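Long-range contacts in terminase large subunit (Thermus phage G20c, PDB 5M1O), which powers ATP-driven translocation of viral DNA into empty capsids and cuts the genome as a metal-dependent endonuclease at the start and end of packaging: residues Leu14-Tyr19 / Val141-Asp146; Leu150-Asn155 / Asp176-Ser181; Tyr37-Asp42 / Phe52-Leu57. All coordinates share one frame; numbering follows the deposited sequence. Where two conformers were deposited one is given.

How the interactions relate
Interaction 3 lies nearest the centre of the folded chain, in the hairpin whose first strand ends at Asp42; interaction 2 joins two helices, one opening with Asp177. Their centres are about 15 Å apart, yet they share a cobalt ion bound by Asp42 OD2 and Asp177 OD1, probably where the nuclease binds catalytic magnesium. They also touch where Ser181 OG lies 2.7 Å from Ser53 OG and 2.9 Å from Gly40 O, probable hydrogen bonds. Interaction 1 closes the far margin of that hairpin's mixed sheet and encloses interaction 3 in sequence, without touching it: nearest atoms are about 6 Å apart. It meets interaction 2 through leucines, Leu14 CD2 lying 3.4 Å from Leu150 CD2.

Interaction 1 (Leu14-Tyr19 / Val141-Asp146); sequences LILLPY and VAVPND
Ile15-Leu17 and Ala142-Pro144 pair as parallel strands at one margin of the mixed sheet of the RNase H-like nuclease fold, 142-144 being its outermost strand within the chain. Four backbone bonds define the pairing: Ile15 N to Val141 O, Val143 N to Ile15 O, Leu17 N to Val143 O and Asn145 N to Leu17 O, the last at 2.8 Å. The tight part lies at the Leu14 end. With CG turned away from its backbone N (chi1 -159°), Leu14 brings CD1 to 3.5 Å from Val141 CG1, while CD2 meets Val143 CG2 at 3.9 Å across a right-angled approach. Leu150 and Leu153 of helix 147-154 and Met136 of helix 122-137 also pack on Leu14. Exposed Ile15 and buried Ala142 share the face opposite Leu16 and Val143, their CB atoms 3.7 Å apart, and Leu17 CD1 reaches Ala142 CB at the same distance. The looser side is carried by Leu16 and Asn145, exposed as well: Leu16 CD1 rests 3.6 Å from Asn145 OD1, a contact of methyl with amide oxygen. Beyond it the partly exposed Tyr19 brings its CD2 against Pro144 CB at 3.7 Å. Asp146 caps the start of helix 147-154 through its bond to Ile149 N, and its other oxygen forms a salt bridge with Arg21. The Tyr19 ring edge faces Asn145 O, and a water bridges that oxygen, at 2.9 Å, to Tyr19 OH.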
ATOM      1  N   LEU A  14      -3.400 -14.866  -6.024  1.00 18.91           N
ATOM      2  CA  LEU A  14      -2.435 -13.776  -6.178  1.00 20.19           C
ATOM      3  C   LEU A  14      -1.463 -14.115  -7.304  1.00 21.36           C
ATOM      4  O   LEU A  14      -0.946 -15.234  -7.357  1.00 20.96           O
ATOM      5  CB  LEU A  14      -1.686 -13.609  -4.851  1.00 21.83           C
ATOM      6  CG  LEU A  14      -0.959 -12.347  -4.430  1.00 22.32           C
ATOM      7  CD1 LEU A  14      -1.919 -11.175  -4.457  1.00 22.32           C
ATOM      8  CD2 LEU A  14      -0.364 -12.555  -3.046  1.00 22.34           C
ATOM      9  N   ILE A  15      -1.256 -13.185  -8.231  1.00 20.17           N
ATOM     10  CA  ILE A  15      -0.226 -13.352  -9.273  1.00 19.86           C
ATOM     11  C   ILE A  15       1.088 -12.856  -8.661  1.00 19.14           C
ATOM     12  O   ILE A  15       1.154 -11.749  -8.112  1.00 18.35           O
ATOM     13  CB  ILE A  15      -0.603 -12.620 -10.577  1.00 20.71           C
ATOM     14  CG1 ILE A  15      -1.811 -13.318 -11.232  1.00 21.87           C
ATOM     15  CG2 ILE A  15       0.582 -12.577 -11.556  1.00 20.42           C
ATOM     16  CD1 ILE A  15      -2.737 -12.399 -11.995  1.00 22.91           C
ATOM     17  N   LEU A  16       2.122 -13.689  -8.730  1.00 18.10           N
ATOM     18  CA  LEU A  16       3.403 -13.409  -8.104  1.00 18.59           C
ATOM     19  C   LEU A  16       4.408 -13.031  -9.190  1.00 18.03           C
ATOM     20  O   LEU A  16       4.596 -13.780 -10.151  1.00 17.38           O
ATOM     21  CB  LEU A  16       3.895 -14.627  -7.331  1.00 18.83           C
ATOM     22  CG  LEU A  16       2.958 -15.180  -6.252  1.00 20.27           C
ATOM     23  CD1 LEU A  16       3.579 -16.393  -5.579  1.00 20.05           C
ATOM     24  CD2 LEU A  16       2.629 -14.128  -5.216  1.00 20.22           C
ATOM     25  N   LEU A  17       5.054 -11.882  -9.009  1.00 17.32           N
ATOM     26  CA  LEU A  17       5.863 -11.257 -10.055  1.00 17.07           C
ATOM     27  C   LEU A  17       7.321 -11.209  -9.640  1.00 15.84           C
ATOM     28  O   LEU A  17       7.620 -10.832  -8.503  1.00 14.79           O
ATOM     29  CB  LEU A  17       5.370  -9.834 -10.293  1.00 18.02           C
ATOM     30  CG  LEU A  17       3.912  -9.697 -10.759  1.00 18.53           C
ATOM     31  CD1 LEU A  17       3.414  -8.267 -10.600  1.00 20.03           C
ATOM     32  CD2 LEU A  17       3.766 -10.171 -12.195  1.00 19.67           C
ATOM     33  N   PRO A  18       8.244 -11.567 -10.564  1.00 15.92           N
ATOM     34  CA  PRO A  18       9.652 -11.368 -10.251  1.00 16.43           C
ATOM     35  C   PRO A  18       9.997  -9.887 -10.240  1.00 16.57           C
ATOM     36  O   PRO A  18       9.309  -9.091 -10.865  1.00 17.32           O
ATOM     37  CB  PRO A  18      10.381 -12.062 -11.408  1.00 16.35           C
ATOM     38  CG  PRO A  18       9.433 -12.026 -12.543  1.00 16.48           C
ATOM     39  CD  PRO A  18       8.052 -12.104 -11.927  1.00 16.40           C
ATOM     40  N   TYR A  19      11.065  -9.548  -9.536  1.00 16.81           N
ATOM     41  CA  TYR A  19      11.497  -8.154  -9.396  1.00 17.21           C
ATOM     42  C   TYR A  19      13.002  -8.070  -9.229  1.00 18.07           C
ATOM     43  O   TYR A  19      13.679  -9.077  -8.973  1.00 18.26           O
ATOM     44  CB  TYR A  19      10.820  -7.507  -8.177  1.00 17.53           C
ATOM     45  CG  TYR A  19      11.091  -8.259  -6.900  1.00 17.45           C
ATOM     46  CD1 TYR A  19      12.206  -7.976  -6.121  1.00 18.36           C
ATOM     47  CD2 TYR A  19      10.249  -9.281  -6.490  1.00 18.30           C
ATOM     48  CE1 TYR A  19      12.471  -8.689  -4.964  1.00 19.48           C
ATOM     49  CE2 TYR A  19      10.508  -9.998  -5.344  1.00 17.97           C
ATOM     50  CZ  TYR A  19      11.613  -9.704  -4.584  1.00 19.84           C
ATOM     51  OH  TYR A  19      11.863 -10.409  -3.436  1.00 22.41           O
ATOM     52  N   VAL A 141      -5.035  -9.249  -8.687  1.00 19.42           N
ATOM     53  CA  VAL A 141      -3.991  -8.624  -7.895  1.00 18.02           C
ATOM     54  C   VAL A 141      -2.677  -9.327  -8.190  1.00 17.73           C
ATOM     55  O   VAL A 141      -2.581 -10.538  -8.105  1.00 17.79           O
ATOM     56  CB  VAL A 141      -4.306  -8.671  -6.384  1.00 17.83           C
ATOM     57  CG1 VAL A 141      -3.164  -8.061  -5.581  1.00 17.27           C
ATOM     58  CG2 VAL A 141      -5.620  -7.945  -6.098  1.00 17.88           C
ATOM     59  N   ALA A 142      -1.663  -8.539  -8.504  1.00 17.15           N
ATOM     60  CA  ALA A 142      -0.355  -9.064  -8.871  1.00 16.76           C
ATOM     61  C   ALA A 142       0.695  -8.251  -8.161  1.00 16.56           C
ATOM     62  O   ALA A 142       0.727  -7.028  -8.312  1.00 16.06           O
ATOM     63  CB  ALA A 142      -0.181  -8.987 -10.375  1.00 17.41           C
ATOM     64  N   VAL A 143       1.531  -8.923  -7.367  1.00 15.16           N
ATOM     65  CA  VAL A 143       2.464  -8.255  -6.450  1.00 15.06           C
ATOM     66  C   VAL A 143       3.858  -8.852  -6.587  1.00 15.30           C
ATOM     67  O   VAL A 143       3.999  -9.972  -7.091  1.00 15.15           O
ATOM     68  CB  VAL A 143       2.006  -8.354  -4.977  1.00 14.88           C
ATOM     69  CG1 VAL A 143       0.604  -7.765  -4.817  1.00 15.25           C
ATOM     70  CG2 VAL A 143       2.041  -9.784  -4.470  1.00 15.29           C
ATOM     71  N   PRO A 144       4.890  -8.123  -6.132  1.00 15.01           N
ATOM     72  CA  PRO A 144       6.231  -8.711  -6.140  1.00 15.43           C
ATOM     73  C   PRO A 144       6.285  -9.972  -5.288  1.00 16.29           C
ATOM     74  O   PRO A 144       5.723 -10.005  -4.183  1.00 15.72           O
ATOM     75  CB  PRO A 144       7.107  -7.619  -5.521  1.00 15.34           C
ATOM     76  CG  PRO A 144       6.345  -6.368  -5.739  1.00 15.27           C
ATOM     77  CD  PRO A 144       4.916  -6.747  -5.606  1.00 15.46           C
ATOM     78  N   ASN A 145       6.946 -10.993  -5.815  1.00 16.46           N
ATOM     79  CA  ASN A 145       7.044 -12.302  -5.171  1.00 17.37           C
ATOM     80  C   ASN A 145       8.091 -12.280  -4.060  1.00 17.49           C
ATOM     81  O   ASN A 145       9.178 -12.870  -4.169  1.00 17.83           O
ATOM     82  CB  ASN A 145       7.373 -13.363  -6.225  1.00 17.70           C
ATOM     83  CG  ASN A 145       7.223 -14.787  -5.705  1.00 17.76           C
ATOM     84  OD1 ASN A 145       6.774 -15.032  -4.575  1.00 17.54           O
ATOM     85  ND2 ASN A 145       7.580 -15.741  -6.554  1.00 18.17           N
ATOM     86  N   ASP A 146       7.759 -11.579  -2.988  1.00 17.48           N
ATOM     87  CA  ASP A 146       8.671 -11.303  -1.899  1.00 17.30           C
ATOM     88  C   ASP A 146       8.047 -11.872  -0.641  1.00 16.79           C
ATOM     89  O   ASP A 146       6.870 -11.605  -0.362  1.00 15.56           O
ATOM     90  CB  ASP A 146       8.865  -9.796  -1.769  1.00 18.39           C
ATOM     91  CG  ASP A 146       9.619  -9.410  -0.516  1.00 19.65           C
ATOM     92  OD1 ASP A 146      10.857  -9.551  -0.478  1.00 23.19           O
ATOM     93  OD2 ASP A 146       8.963  -8.948   0.437  1.00 20.41           O
TER
HETATM   94  O   HOH W   1      11.850 -13.359  -3.296  1.00 34.24           O

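Interaction 2 (Leu150-Asn155 / Asp176-Ser181); sequences LDELRN and DDIVMS. With CO (cobalt (II) ion), chain C.
Glu152 reaches from helix 147-154 to the backbone N-H groups of Ile178 and Val179 in the first turn of helix 177-186, the helix of this RNase H-like nuclease that carries the metal ligand Asp177. The two helical segments run almost perpendicular, at 87°, with their axes 8.9 Å apart, and Glu152 supplies about 107 of the 257 Å² buried, most of its own segment's share. The hydrogen bonds converge on its OE1. Ile178 N approaches Glu152 OE1 at 2.8 Å on the syn lone pair, with a bent N-H...O angle of 131°; Val179 N comes nearly in line with the C-O bond, at 3.2 Å and a straighter 158°. Two backbone N-H groups at the start of a helix thus grip one carboxylate oxygen, and the helix dipole would probably help to stabilise its negative charge. The chain runs straight past CG, which carries the carboxylate over to helix 177-186. The Ile178 methyl CD1 lies 3.6 Å from the carboxylate oxygen Glu152 OE2; the one apolar pair is Leu153 CD2 with Val179 CG2, at 4.2 Å. Phe156 and Ile129 pack on Val179 as well. Water and metal make up the third group. One water donates to both Glu152 OE2 and Asp177 OD2, which ties the glutamate, as a second-shell residue, to the ligand. Asp42 supplies the other protein oxygen on the cobalt ion, and four waters complete six ligands. One of these waters donates to Asp176 OD1 at 2.8 Å, while Asp177 OD1 binds the cobalt at 2.0 Å.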
ATOM      1  N   LEU A 150       4.242 -11.287   1.149  1.00 13.92           N
ATOM      2  CA  LEU A 150       3.285 -12.400   1.220  1.00 14.69           C
ATOM      3  C   LEU A 150       2.967 -12.785   2.664  1.00 14.51           C
ATOM      4  O   LEU A 150       1.799 -13.051   3.010  1.00 14.21           O
ATOM      5  CB  LEU A 150       3.815 -13.607   0.448  1.00 15.89           C
ATOM      6  CG  LEU A 150       4.015 -13.399  -1.060  1.00 16.96           C
ATOM      7  CD1 LEU A 150       4.467 -14.700  -1.705  1.00 17.83           C
ATOM      8  CD2 LEU A 150       2.774 -12.852  -1.757  1.00 17.69           C
ATOM      9  N   ASP A 151       3.991 -12.761   3.511  1.00 13.88           N
ATOM     10  CA  ASP A 151       3.816 -13.032   4.939  1.00 14.67           C
ATOM     11  C   ASP A 151       2.876 -12.023   5.596  1.00 14.66           C
ATOM     12  O   ASP A 151       2.062 -12.395   6.424  1.00 15.04           O
ATOM     13  CB  ASP A 151       5.155 -13.004   5.679  1.00 14.79           C
ATOM     14  CG  ASP A 151       5.974 -14.285   5.508  1.00 15.51           C
ATOM     15  OD1 ASP A 151       5.459 -15.319   5.006  1.00 16.31           O
ATOM     16  OD2 ASP A 151       7.158 -14.253   5.906  1.00 15.95           O
ATOM     17  N   GLU A 152       2.992 -10.752   5.231  1.00 14.95           N
ATOM     18  CA  GLU A 152       2.175  -9.735   5.880  1.00 14.95           C
ATOM     19  C   GLU A 152       0.709  -9.906   5.486  1.00 14.71           C
ATOM     20  O   GLU A 152      -0.188  -9.731   6.316  1.00 14.94           O
ATOM     21  CB  GLU A 152       2.690  -8.326   5.587  1.00 15.55           C
ATOM     22  CG  GLU A 152       2.463  -7.374   6.747  1.00 16.04           C
ATOM     23  CD  GLU A 152       2.999  -5.987   6.480  1.00 15.53           C
ATOM     24  OE1 GLU A 152       2.253  -5.181   5.924  1.00 15.41           O
ATOM     25  OE2 GLU A 152       4.148  -5.712   6.840  1.00 15.99           O
ATOM     26  N   LEU A 153       0.479 -10.244   4.217  1.00 14.76           N
ATOM     27  CA  LEU A 153      -0.848 -10.587   3.747  1.00 15.17           C
ATOM     28  C   LEU A 153      -1.363 -11.836   4.466  1.00 15.46           C
ATOM     29  O   LEU A 153      -2.490 -11.844   4.975  1.00 15.24           O
ATOM     30  CB  LEU A 153      -0.851 -10.809   2.234  1.00 14.66           C
ATOM     31  CG  LEU A 153      -0.641  -9.534   1.406  1.00 15.12           C
ATOM     32  CD1 LEU A 153      -0.249  -9.878  -0.018  1.00 14.99           C
ATOM     33  CD2 LEU A 153      -1.895  -8.665   1.423  1.00 15.27           C
ATOM     34  N   ARG A 154      -0.526 -12.866   4.534  1.00 15.91           N
ATOM     35  CA  ARG A 154      -0.889 -14.127   5.226  1.00 17.06           C
ATOM     36  C   ARG A 154      -1.278 -13.903   6.695  1.00 16.05           C
ATOM     37  O   ARG A 154      -2.200 -14.552   7.216  1.00 15.36           O
ATOM     38  CB  ARG A 154       0.263 -15.142   5.149  1.00 19.50           C
ATOM     39  CG  ARG A 154      -0.156 -16.596   5.235  1.00 23.45           C
ATOM     40  CD  ARG A 154       1.040 -17.555   5.172  1.00 26.70           C
ATOM     41  NE  ARG A 154       2.203 -17.065   4.405  1.00 29.33           N
ATOM     42  CZ  ARG A 154       2.375 -17.151   3.079  1.00 31.98           C
ATOM     43  NH1 ARG A 154       1.448 -17.710   2.294  1.00 33.87           N
ATOM     44  NH2 ARG A 154       3.497 -16.678   2.528  1.00 31.04           N
ATOM     45  N   ASN A 155      -0.592 -12.977   7.357  1.00 14.56           N
ATOM     46  CA  ASN A 155      -0.817 -12.739   8.782  1.00 14.48           C
ATOM     47  C   ASN A 155      -1.782 -11.596   9.088  1.00 14.25           C
ATOM     48  O   ASN A 155      -1.841 -11.137  10.228  1.00 15.22           O
ATOM     49  CB  ASN A 155       0.525 -12.556   9.517  1.00 14.90           C
ATOM     50  CG  ASN A 155       1.128 -13.881   9.970  1.00 15.22           C
ATOM     51  OD1 ASN A 155       0.749 -14.951   9.490  1.00 16.10           O
ATOM     52  ND2 ASN A 155       2.077 -13.814  10.898  1.00 14.98           N
ATOM     53  N   ASP A 176       1.226  -3.999   9.357  1.00 16.39           N
ATOM     54  CA  ASP A 176       0.311  -4.055   8.222  1.00 16.05           C
ATOM     55  C   ASP A 176       0.508  -2.936   7.191  1.00 15.05           C
ATOM     56  O   ASP A 176      -0.368  -2.684   6.388  1.00 13.84           O
ATOM     57  CB  ASP A 176      -1.129  -4.077   8.729  1.00 17.13           C
ATOM     58  CG  ASP A 176      -1.574  -2.760   9.319  1.00 18.46           C
ATOM     59  OD1 ASP A 176      -0.771  -1.804   9.410  1.00 18.84           O
ATOM     60  OD2 ASP A 176      -2.748  -2.672   9.724  1.00 20.61           O
ATOM     61  N   ASP A 177       1.686  -2.324   7.185  1.00 14.24           N
ATOM     62  CA  ASP A 177       1.960  -1.170   6.338  1.00 13.33           C
ATOM     63  C   ASP A 177       1.957  -1.576   4.870  1.00 12.99           C
ATOM     64  O   ASP A 177       1.544  -0.802   4.025  1.00 12.80           O
ATOM     65  CB  ASP A 177       3.292  -0.520   6.705  1.00 13.79           C
ATOM     66  CG  ASP A 177       3.508  -0.480   8.178  1.00 14.19           C
ATOM     67  OD1 ASP A 177       2.805   0.271   8.883  1.00 15.87           O
ATOM     68  OD2 ASP A 177       4.322  -1.276   8.642  1.00 14.57           O
ATOM     69  N   ILE A 178       2.430  -2.784   4.562  1.00 12.59           N
ATOM     70  CA  ILE A 178       2.408  -3.262   3.182  1.00 12.51           C
ATOM     71  C   ILE A 178       0.963  -3.531   2.756  1.00 12.39           C
ATOM     72  O   ILE A 178       0.552  -3.143   1.659  1.00 12.95           O
ATOM     73  CB  ILE A 178       3.252  -4.541   3.002  1.00 12.68           C
ATOM     74  CG1 ILE A 178       4.719  -4.259   3.351  1.00 12.90           C
ATOM     75  CG2 ILE A 178       3.128  -5.109   1.592  1.00 12.88           C
ATOM     76  CD1 ILE A 178       5.541  -5.516   3.511  1.00 12.87           C
ATOM     77  N   VAL A 179       0.212  -4.220   3.620  1.00 12.83           N
ATOM     78  CA  VAL A 179      -1.200  -4.529   3.353  1.00 12.77           C
ATOM     79  C   VAL A 179      -1.972  -3.257   3.025  1.00 12.72           C
ATOM     80  O   VAL A 179      -2.695  -3.210   2.015  1.00 12.87           O
ATOM     81  CB  VAL A 179      -1.905  -5.238   4.535  1.00 13.24           C
ATOM     82  CG1 VAL A 179      -3.360  -5.524   4.184  1.00 13.88           C
ATOM     83  CG2 VAL A 179      -1.158  -6.516   4.904  1.00 13.41           C
ATOM     84  N   MET A 180      -1.807  -2.250   3.874  1.00 13.20           N
ATOM     85  CA  MET A 180      -2.522  -0.979   3.723  1.00 13.81           C
ATOM     86  C   MET A 180      -2.088  -0.202   2.482  1.00 13.10           C
ATOM     87  O   MET A 180      -2.928   0.359   1.798  1.00 12.86           O
ATOM     88  CB  MET A 180      -2.421  -0.124   4.989  1.00 15.17           C
ATOM     89  CG  MET A 180      -3.168  -0.667   6.209  1.00 16.74           C
ATOM     90  SD  MET A 180      -4.841  -1.248   5.870  1.00 20.10           S
ATOM     91  CE  MET A 180      -5.613   0.189   5.150  1.00 19.32           C
ATOM     92  N   SER A 181      -0.791  -0.196   2.169  1.00 11.95           N
ATOM     93  CA  SER A 181      -0.294   0.475   0.963  1.00 11.74           C
ATOM     94  C   SER A 181      -0.901  -0.152  -0.298  1.00 11.49           C
ATOM     95  O   SER A 181      -1.390   0.547  -1.191  1.00 11.18           O
ATOM     96  CB  SER A 181       1.227   0.420   0.920  1.00 11.74           C
ATOM     97  OG  SER A 181       1.730   0.915  -0.304  1.00 12.22           O
TER
HETATM   98 CO    CO C 501       1.574   1.857   8.676  0.70 20.43          CO
HETATM   99  O   HOH W   2       5.468  -3.220   6.933  1.00 16.71           O
HETATM  100  O   HOH W   3      -0.262   0.879   8.605  1.00 25.00           O
HETATM  101  O   HOH W   4       3.183   2.979   8.754  1.00 24.82           O
HETATM  102  O   HOH W   5       0.394   3.572   8.950  1.00 28.64           O
HETATM  103  O   HOH W   6       1.832   1.741  10.907  1.00 30.78           O

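Interaction 3 (Tyr37-Asp42 / Phe52-Leu57); sequences YCIGAD and FSVLDL. With CO (cobalt (II) ion), chain C.
Tyr37-Asp42 and Phe52-Asp56 run antiparallel at 160° as the two arms of a beta hairpin, with Cys38-Leu55 and Gly40-Ser53 as its hydrogen-bonded pairs; the straightest bond, Leu55 N to Cys38 O, has an angle of 172° at the hydrogen. Tyr37, Ile39, Ala41, Phe52, Val54 and Asp56 share one face. There Tyr37 CD2 meets Val54 CG1 at 3.7 Å and Tyr37 CE2 lies 3.7 Å from Asp56 CB, while a water lies within bonding distance of both Tyr37 OH and Asp56 OD2. These polar ends also bond to Arg32 N and His35 ND1 respectively. Ile39 and Val54 lie side by side, and Ala41 CB rests 3.8 Å from Phe52 CD1. On the other face Cys38 SG touches Leu57 CD2 at 3.9 Å. At the strand end Asp42 OD2 binds cobalt at 2.1 Å, in what is probably the magnesium site of the nuclease. Helix 73-86 covers the Ile39-Phe52-Val54 face through Leu80 and Leu83; helix 177-186 covers the opposite one, with Leu182 on Ser53 and Ala185 on Leu55, while strands 91-94 and 61-69 flank the hairpin within the sheet.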
ATOM      1  N   TYR A  37      -0.707   5.229 -13.903  1.00 18.65           N
ATOM      2  CA  TYR A  37      -0.310   4.650 -12.625  1.00 17.75           C
ATOM      3  C   TYR A  37      -0.846   5.451 -11.459  1.00 17.59           C
ATOM      4  O   TYR A  37      -1.067   6.646 -11.574  1.00 16.67           O
ATOM      5  CB  TYR A  37       1.216   4.660 -12.509  1.00 17.50           C
ATOM      6  CG  TYR A  37       1.943   3.762 -13.483  1.00 17.54           C
ATOM      7  CD1 TYR A  37       2.232   4.200 -14.773  1.00 18.05           C
ATOM      8  CD2 TYR A  37       2.376   2.473 -13.106  1.00 17.35           C
ATOM      9  CE1 TYR A  37       2.924   3.394 -15.668  1.00 17.80           C
ATOM     10  CE2 TYR A  37       3.069   1.660 -13.996  1.00 17.28           C
ATOM     11  CZ  TYR A  37       3.339   2.121 -15.275  1.00 17.96           C
ATOM     12  OH  TYR A  37       4.023   1.331 -16.168  1.00 17.96           O
ATOM     13  N   CYS A  38      -0.994   4.794 -10.311  1.00 17.62           N
ATOM     14  CA  CYS A  38      -1.165   5.493  -9.053  1.00 17.53           C
ATOM     15  C   CYS A  38      -0.275   4.840  -8.014  1.00 16.13           C
ATOM     16  O   CYS A  38       0.276   3.779  -8.260  1.00 15.70           O
ATOM     17  CB  CYS A  38      -2.624   5.464  -8.629  1.00 18.51           C
ATOM     18  SG  CYS A  38      -3.212   3.842  -8.123  1.00 20.92           S
ATOM     19  N   ILE A  39      -0.126   5.496  -6.872  1.00 15.52           N
ATOM     20  CA  ILE A  39       0.709   5.008  -5.784  1.00 14.88           C
ATOM     21  C   ILE A  39      -0.097   4.987  -4.493  1.00 14.85           C
ATOM     22  O   ILE A  39      -0.588   6.026  -4.066  1.00 14.67           O
ATOM     23  CB  ILE A  39       1.950   5.894  -5.576  1.00 14.76           C
ATOM     24  CG1 ILE A  39       2.719   6.028  -6.900  1.00 14.64           C
ATOM     25  CG2 ILE A  39       2.842   5.333  -4.459  1.00 14.77           C
ATOM     26  CD1 ILE A  39       3.923   6.945  -6.837  1.00 14.65           C
ATOM     27  N   GLY A  40      -0.208   3.808  -3.867  1.00 14.47           N
ATOM     28  CA  GLY A  40      -0.742   3.708  -2.519  1.00 14.33           C
ATOM     29  C   GLY A  40       0.343   4.057  -1.519  1.00 14.30           C
ATOM     30  O   GLY A  40       1.405   3.459  -1.552  1.00 14.48           O
ATOM     31  N   ALA A  41       0.085   5.011  -0.623  1.00 14.48           N
ATOM     32  CA  ALA A  41       1.097   5.496   0.301  1.00 14.14           C
ATOM     33  C   ALA A  41       0.670   5.496   1.765  1.00 14.36           C
ATOM     34  O   ALA A  41      -0.296   6.165   2.133  1.00 13.02           O
ATOM     35  CB  ALA A  41       1.527   6.894  -0.085  1.00 14.51           C
ATOM     36  N   ASP A  42       1.420   4.719   2.557  0.70 15.20           N
ATOM     37  CA  ASP A  42       1.361   4.668   4.019  0.70 16.52           C
ATOM     38  C   ASP A  42       2.636   5.337   4.539  0.70 17.02           C
ATOM     39  O   ASP A  42       3.718   4.992   4.069  0.70 16.92           O
ATOM     40  CB  ASP A  42       1.314   3.195   4.470  0.70 17.46           C
ATOM     41  CG  ASP A  42       1.008   3.044   5.946  0.70 18.81           C
ATOM     42  OD1 ASP A  42       0.084   3.734   6.431  0.70 19.66           O
ATOM     43  OD2 ASP A  42       1.697   2.253   6.628  0.70 19.14           O
ATOM     44  N   PHE A  52       5.252   2.486  -0.177  1.00 12.00           N
ATOM     45  CA  PHE A  52       4.694   3.103  -1.372  1.00 11.91           C
ATOM     46  C   PHE A  52       4.592   2.038  -2.458  1.00 12.25           C
ATOM     47  O   PHE A  52       5.602   1.451  -2.854  1.00 12.32           O
ATOM     48  CB  PHE A  52       5.585   4.250  -1.869  1.00 12.61           C
ATOM     49  CG  PHE A  52       5.981   5.241  -0.800  1.00 13.01           C
ATOM     50  CD1 PHE A  52       5.089   5.619   0.210  1.00 13.52           C
ATOM     51  CD2 PHE A  52       7.244   5.838  -0.837  1.00 13.43           C
ATOM     52  CE1 PHE A  52       5.456   6.528   1.192  1.00 14.21           C
ATOM     53  CE2 PHE A  52       7.606   6.763   0.141  1.00 13.98           C
ATOM     54  CZ  PHE A  52       6.706   7.113   1.139  1.00 14.08           C
ATOM     55  N   SER A  53       3.377   1.793  -2.935  1.00 12.04           N
ATOM     56  CA  SER A  53       3.082   0.721  -3.871  1.00 12.32           C
ATOM     57  C   SER A  53       2.612   1.332  -5.172  1.00 12.10           C
ATOM     58  O   SER A  53       1.537   1.938  -5.220  1.00 12.42           O
ATOM     59  CB  SER A  53       1.964  -0.164  -3.318  1.00 12.36           C
ATOM     60  OG  SER A  53       2.377  -0.903  -2.188  1.00 13.26           O
ATOM     61  N   VAL A  54       3.389   1.155  -6.231  1.00 12.05           N
ATOM     62  CA  VAL A  54       3.040   1.703  -7.537  1.00 12.74           C
ATOM     63  C   VAL A  54       2.202   0.702  -8.324  1.00 13.23           C
ATOM     64  O   VAL A  54       2.662  -0.400  -8.571  1.00 14.53           O
ATOM     65  CB  VAL A  54       4.301   2.050  -8.365  1.00 12.75           C
ATOM     66  CG1 VAL A  54       3.897   2.670  -9.697  1.00 12.92           C
ATOM     67  CG2 VAL A  54       5.244   2.958  -7.576  1.00 12.74           C
ATOM     68  N   LEU A  55       0.971   1.083  -8.691  1.00 13.74           N
ATOM     69  CA  LEU A  55       0.040   0.204  -9.399  1.00 14.52           C
ATOM     70  C   LEU A  55      -0.163   0.700 -10.824  1.00 15.21           C
ATOM     71  O   LEU A  55      -0.476   1.874 -11.042  1.00 16.50           O
ATOM     72  CB  LEU A  55      -1.310   0.143  -8.671  1.00 14.97           C
ATOM     73  CG  LEU A  55      -2.451  -0.653  -9.302  1.00 15.14           C
ATOM     74  CD1 LEU A  55      -2.060  -2.106  -9.482  1.00 15.60           C
ATOM     75  CD2 LEU A  55      -3.704  -0.516  -8.443  1.00 16.18           C
ATOM     76  N   ASP A  56       0.044  -0.189 -11.784  1.00 15.90           N
ATOM     77  CA  ASP A  56      -0.308   0.057 -13.183  1.00 16.44           C
ATOM     78  C   ASP A  56      -1.818  -0.133 -13.308  1.00 17.01           C
ATOM     79  O   ASP A  56      -2.315  -1.256 -13.191  1.00 16.98           O
ATOM     80  CB  ASP A  56       0.448  -0.936 -14.084  1.00 16.84           C
ATOM     81  CG  ASP A  56       0.196  -0.726 -15.565  1.00 17.02           C
ATOM     82  OD1 ASP A  56      -0.910  -0.282 -15.965  1.00 17.91           O
ATOM     83  OD2 ASP A  56       1.129  -1.034 -16.339  1.00 18.42           O
ATOM     84  N   LEU A  57      -2.543   0.955 -13.537  1.00 18.58           N
ATOM     85  CA  LEU A  57      -4.011   0.889 -13.566  1.00 20.08           C
ATOM     86  C   LEU A  57      -4.548   0.245 -14.842  1.00 21.59           C
ATOM     87  O   LEU A  57      -5.700  -0.175 -14.869  1.00 22.63           O
ATOM     88  CB  LEU A  57      -4.627   2.277 -13.343  1.00 20.33           C
ATOM     89  CG  LEU A  57      -4.417   2.816 -11.917  1.00 20.34           C
ATOM     90  CD1 LEU A  57      -4.645   4.320 -11.831  1.00 20.76           C
ATOM     91  CD2 LEU A  57      -5.296   2.065 -10.922  1.00 20.31           C
TER
HETATM   92 CO    CO C 501       1.574   1.857   8.676  0.70 20.43          CO
HETATM   93  O   HOH W   7       3.661  -1.335 -15.357  1.00 29.11           O
HETATM   94  O   HOH W   5       0.394   3.572   8.950  1.00 28.64           O
HETATM   95  O   HOH W   4       3.183   2.979   8.754  1.00 24.82           O
HETATM   96  O   HOH W   6       1.832   1.741  10.907  1.00 30.78           O
HETATM   97  O   HOH W   3      -0.262   0.879   8.605  1.00 25.00           O